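Local coordinates for CYCLIN domain-containing protein (Chaetomium thermophilum, PDB 6Z3U) that probably regulates a cyclin-dependent serine/threonine kinase, as the cyclin H-like subunit of the CAK complex, which also holds a protein kinase and a RING-type protein, at residues I43-L48 with L77-L81. Sequence-based numbering, arbitrary orientation.
Sequences ITERLL and LPEFL
Leu77 lies over helix 25-48, its CD1 3.5 Å from Thr44 CG2 and its CD2 3.6 Å from Leu47 CD1 and 4.0 Å from Leu48 CD1. This is helix-to-loop packing in an all-helical cyclin: the extended loop 77-81 runs back along 43-48 before helix 83-103 begins. The linker backbone keeps phi between -65° and -87° and psi between 118° and 174°, and all its non-proline chi1 angles are m. CA atoms of Thr44 and Leu77 are 7.2 Å apart, those of Ile43 and Phe80 9.5 Å. Leu47 (m, t) also brings CD1 to 3.6 Å from Pro78 CD. No hydrogen bond links the segments; the contact is mostly between apolar side chains and lies at the surface; Met128 touches both Ile43 and Phe80, and Cys360 adjoins Pro78 and Phe80. Ile43 CG2 meets the Phe80 ring edge, 3.9 Å from CE1. Thr44 OG1, hydrogen-bonded to Arg40 O of its own helix, sits 3.3 Å from Phe80 CZ.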
ATOM      1  N   ILE A  43     -21.409 -28.334   2.686  1.00 62.44           N
ATOM      2  CA  ILE A  43     -22.694 -28.225   2.002  1.00 63.01           C
ATOM      3  C   ILE A  43     -23.489 -29.516   2.156  1.00 62.99           C
ATOM      4  O   ILE A  43     -24.718 -29.491   2.289  1.00 58.06           O
ATOM      5  CB  ILE A  43     -22.484 -27.860   0.520  1.00 61.74           C
ATOM      6  CG1 ILE A  43     -21.767 -26.511   0.400  1.00 57.41           C
ATOM      7  CG2 ILE A  43     -23.823 -27.816  -0.206  1.00 60.43           C
ATOM      8  CD1 ILE A  43     -21.298 -26.181  -1.002  1.00 58.33           C
ATOM      9  N   THR A  44     -22.803 -30.661   2.139  1.00 73.07           N
ATOM     10  CA  THR A  44     -23.486 -31.941   2.287  1.00 61.88           C
ATOM     11  C   THR A  44     -24.171 -32.045   3.644  1.00 62.41           C
ATOM     12  O   THR A  44     -25.330 -32.461   3.738  1.00 65.60           O
ATOM     13  CB  THR A  44     -22.487 -33.087   2.097  1.00 66.92           C
ATOM     14  OG1 THR A  44     -22.027 -33.108   0.741  1.00 67.26           O
ATOM     15  CG2 THR A  44     -23.125 -34.425   2.433  1.00 73.29           C
ATOM     16  N   GLU A  45     -23.464 -31.671   4.712  1.00 61.42           N
ATOM     17  CA  GLU A  45     -24.053 -31.717   6.046  1.00 62.50           C
ATOM     18  C   GLU A  45     -25.306 -30.855   6.135  1.00 61.91           C
ATOM     19  O   GLU A  45     -26.316 -31.270   6.718  1.00 62.99           O
ATOM     20  CB  GLU A  45     -23.017 -31.264   7.078  1.00 62.19           C
ATOM     21  CG  GLU A  45     -23.500 -31.293   8.520  1.00 71.30           C
ATOM     22  CD  GLU A  45     -22.407 -30.929   9.512  1.00 77.87           C
ATOM     23  OE1 GLU A  45     -21.298 -30.560   9.071  1.00 64.07           O
ATOM     24  OE2 GLU A  45     -22.659 -31.010  10.734  1.00 79.78           O
ATOM     25  N   ARG A  46     -25.264 -29.654   5.555  1.00 57.02           N
ATOM     26  CA  ARG A  46     -26.409 -28.750   5.621  1.00 64.82           C
ATOM     27  C   ARG A  46     -27.619 -29.326   4.895  1.00 58.15           C
ATOM     28  O   ARG A  46     -28.753 -29.202   5.371  1.00 69.22           O
ATOM     29  CB  ARG A  46     -26.029 -27.385   5.041  1.00 75.75           C
ATOM     30  CG  ARG A  46     -27.206 -26.465   4.720  1.00 57.96           C
ATOM     31  CD  ARG A  46     -27.919 -26.031   5.989  1.00 59.92           C
ATOM     32  NE  ARG A  46     -29.157 -25.308   5.711  1.00 67.27           N
ATOM     33  CZ  ARG A  46     -29.748 -24.469   6.562  1.00101.10           C
ATOM     34  NH1 ARG A  46     -30.873 -23.860   6.217  1.00114.06           N
ATOM     35  NH2 ARG A  46     -29.216 -24.237   7.755  1.00 95.58           N
ATOM     36  N   LEU A  47     -27.398 -29.951   3.737  1.00 59.29           N
ATOM     37  CA  LEU A  47     -28.515 -30.397   2.909  1.00 65.33           C
ATOM     38  C   LEU A  47     -29.399 -31.399   3.645  1.00 69.24           C
ATOM     39  O   LEU A  47     -30.626 -31.379   3.491  1.00 71.79           O
ATOM     40  CB  LEU A  47     -27.991 -31.004   1.607  1.00 62.57           C
ATOM     41  CG  LEU A  47     -27.497 -30.012   0.550  1.00 71.31           C
ATOM     42  CD1 LEU A  47     -26.908 -30.756  -0.643  1.00 73.68           C
ATOM     43  CD2 LEU A  47     -28.609 -29.071   0.102  1.00 62.04           C
ATOM     44  N   LEU A  48     -28.800 -32.286   4.442  1.00 69.54           N
ATOM     45  CA  LEU A  48     -29.592 -33.309   5.120  1.00 75.80           C
ATOM     46  C   LEU A  48     -30.672 -32.697   6.005  1.00 84.72           C
ATOM     47  O   LEU A  48     -31.726 -33.310   6.208  1.00 79.79           O
ATOM     48  CB  LEU A  48     -28.692 -34.230   5.948  1.00 73.87           C
ATOM     49  CG  LEU A  48     -27.681 -35.143   5.243  1.00 74.62           C
ATOM     50  CD1 LEU A  48     -27.453 -34.796   3.776  1.00 73.25           C
ATOM     51  CD2 LEU A  48     -26.360 -35.137   6.007  1.00 73.79           C
ATOM     52  N   LEU A  77     -28.229 -36.275  -2.795  1.00 86.30           N
ATOM     53  CA  LEU A  77     -27.263 -35.194  -2.892  1.00 74.98           C
ATOM     54  C   LEU A  77     -26.940 -34.891  -4.354  1.00 73.06           C
ATOM     55  O   LEU A  77     -27.059 -35.763  -5.218  1.00 75.45           O
ATOM     56  CB  LEU A  77     -25.983 -35.562  -2.151  1.00 73.21           C
ATOM     57  CG  LEU A  77     -26.081 -35.633  -0.626  1.00 73.33           C
ATOM     58  CD1 LEU A  77     -24.840 -36.293  -0.045  1.00 73.79           C
ATOM     59  CD2 LEU A  77     -26.276 -34.243  -0.034  1.00 70.61           C
ATOM     60  N   PRO A  78     -26.534 -33.662  -4.660  1.00 73.79           N
ATOM     61  CA  PRO A  78     -26.180 -33.310  -6.035  1.00 73.28           C
ATOM     62  C   PRO A  78     -24.718 -33.612  -6.347  1.00 69.32           C
ATOM     63  O   PRO A  78     -23.930 -33.991  -5.480  1.00 69.19           O
ATOM     64  CB  PRO A  78     -26.451 -31.801  -6.079  1.00 73.66           C
ATOM     65  CG  PRO A  78     -26.129 -31.343  -4.697  1.00 73.60           C
ATOM     66  CD  PRO A  78     -26.504 -32.485  -3.770  1.00 74.99           C
ATOM     67  N   GLU A  79     -24.373 -33.434  -7.621  1.00 74.01           N
ATOM     68  CA  GLU A  79     -23.000 -33.599  -8.079  1.00 70.61           C
ATOM     69  C   GLU A  79     -22.220 -32.319  -7.803  1.00 65.75           C
ATOM     70  O   GLU A  79     -22.562 -31.255  -8.329  1.00 66.43           O
ATOM     71  CB  GLU A  79     -22.968 -33.930  -9.569  1.00 76.58           C
ATOM     72  CG  GLU A  79     -23.912 -35.038  -9.989  1.00 73.38           C
ATOM     73  CD  GLU A  79     -23.963 -35.203 -11.495  1.00 92.41           C
ATOM     74  OE1 GLU A  79     -24.990 -35.701 -12.007  1.00 93.68           O
ATOM     75  OE2 GLU A  79     -22.978 -34.820 -12.163  1.00 76.70           O
ATOM     76  N   PHE A  80     -21.181 -32.417  -6.980  1.00 64.98           N
ATOM     77  CA  PHE A  80     -20.361 -31.263  -6.638  1.00 62.25           C
ATOM     78  C   PHE A  80     -19.267 -31.064  -7.682  1.00 67.33           C
ATOM     79  O   PHE A  80     -18.822 -32.012  -8.332  1.00 78.38           O
ATOM     80  CB  PHE A  80     -19.746 -31.446  -5.251  1.00 69.08           C
ATOM     81  CG  PHE A  80     -20.763 -31.519  -4.148  1.00 71.12           C
ATOM     82  CD1 PHE A  80     -21.257 -30.368  -3.556  1.00 67.46           C
ATOM     83  CD2 PHE A  80     -21.232 -32.745  -3.708  1.00 71.37           C
ATOM     84  CE1 PHE A  80     -22.197 -30.440  -2.547  1.00 60.56           C
ATOM     85  CE2 PHE A  80     -22.169 -32.821  -2.697  1.00 73.48           C
ATOM     86  CZ  PHE A  80     -22.652 -31.668  -2.117  1.00 63.07           C
ATOM     87  N   LEU A  81     -18.832 -29.814  -7.833  1.00 63.37           N
ATOM     88  CA  LEU A  81     -17.806 -29.490  -8.815  1.00 67.41           C
ATOM     89  C   LEU A  81     -16.482 -30.164  -8.472  1.00 60.64           C
ATOM     90  O   LEU A  81     -16.129 -30.317  -7.300  1.00 59.32           O
ATOM     91  CB  LEU A  81     -17.611 -27.975  -8.899  1.00 68.61           C
ATOM     92  CG  LEU A  81     -18.729 -27.140  -9.523  1.00 67.82           C
ATOM     93  CD1 LEU A  81     -18.252 -25.715  -9.749  1.00 53.38           C
ATOM     94  CD2 LEU A  81     -19.194 -27.750 -10.839  1.00 70.77           C
TER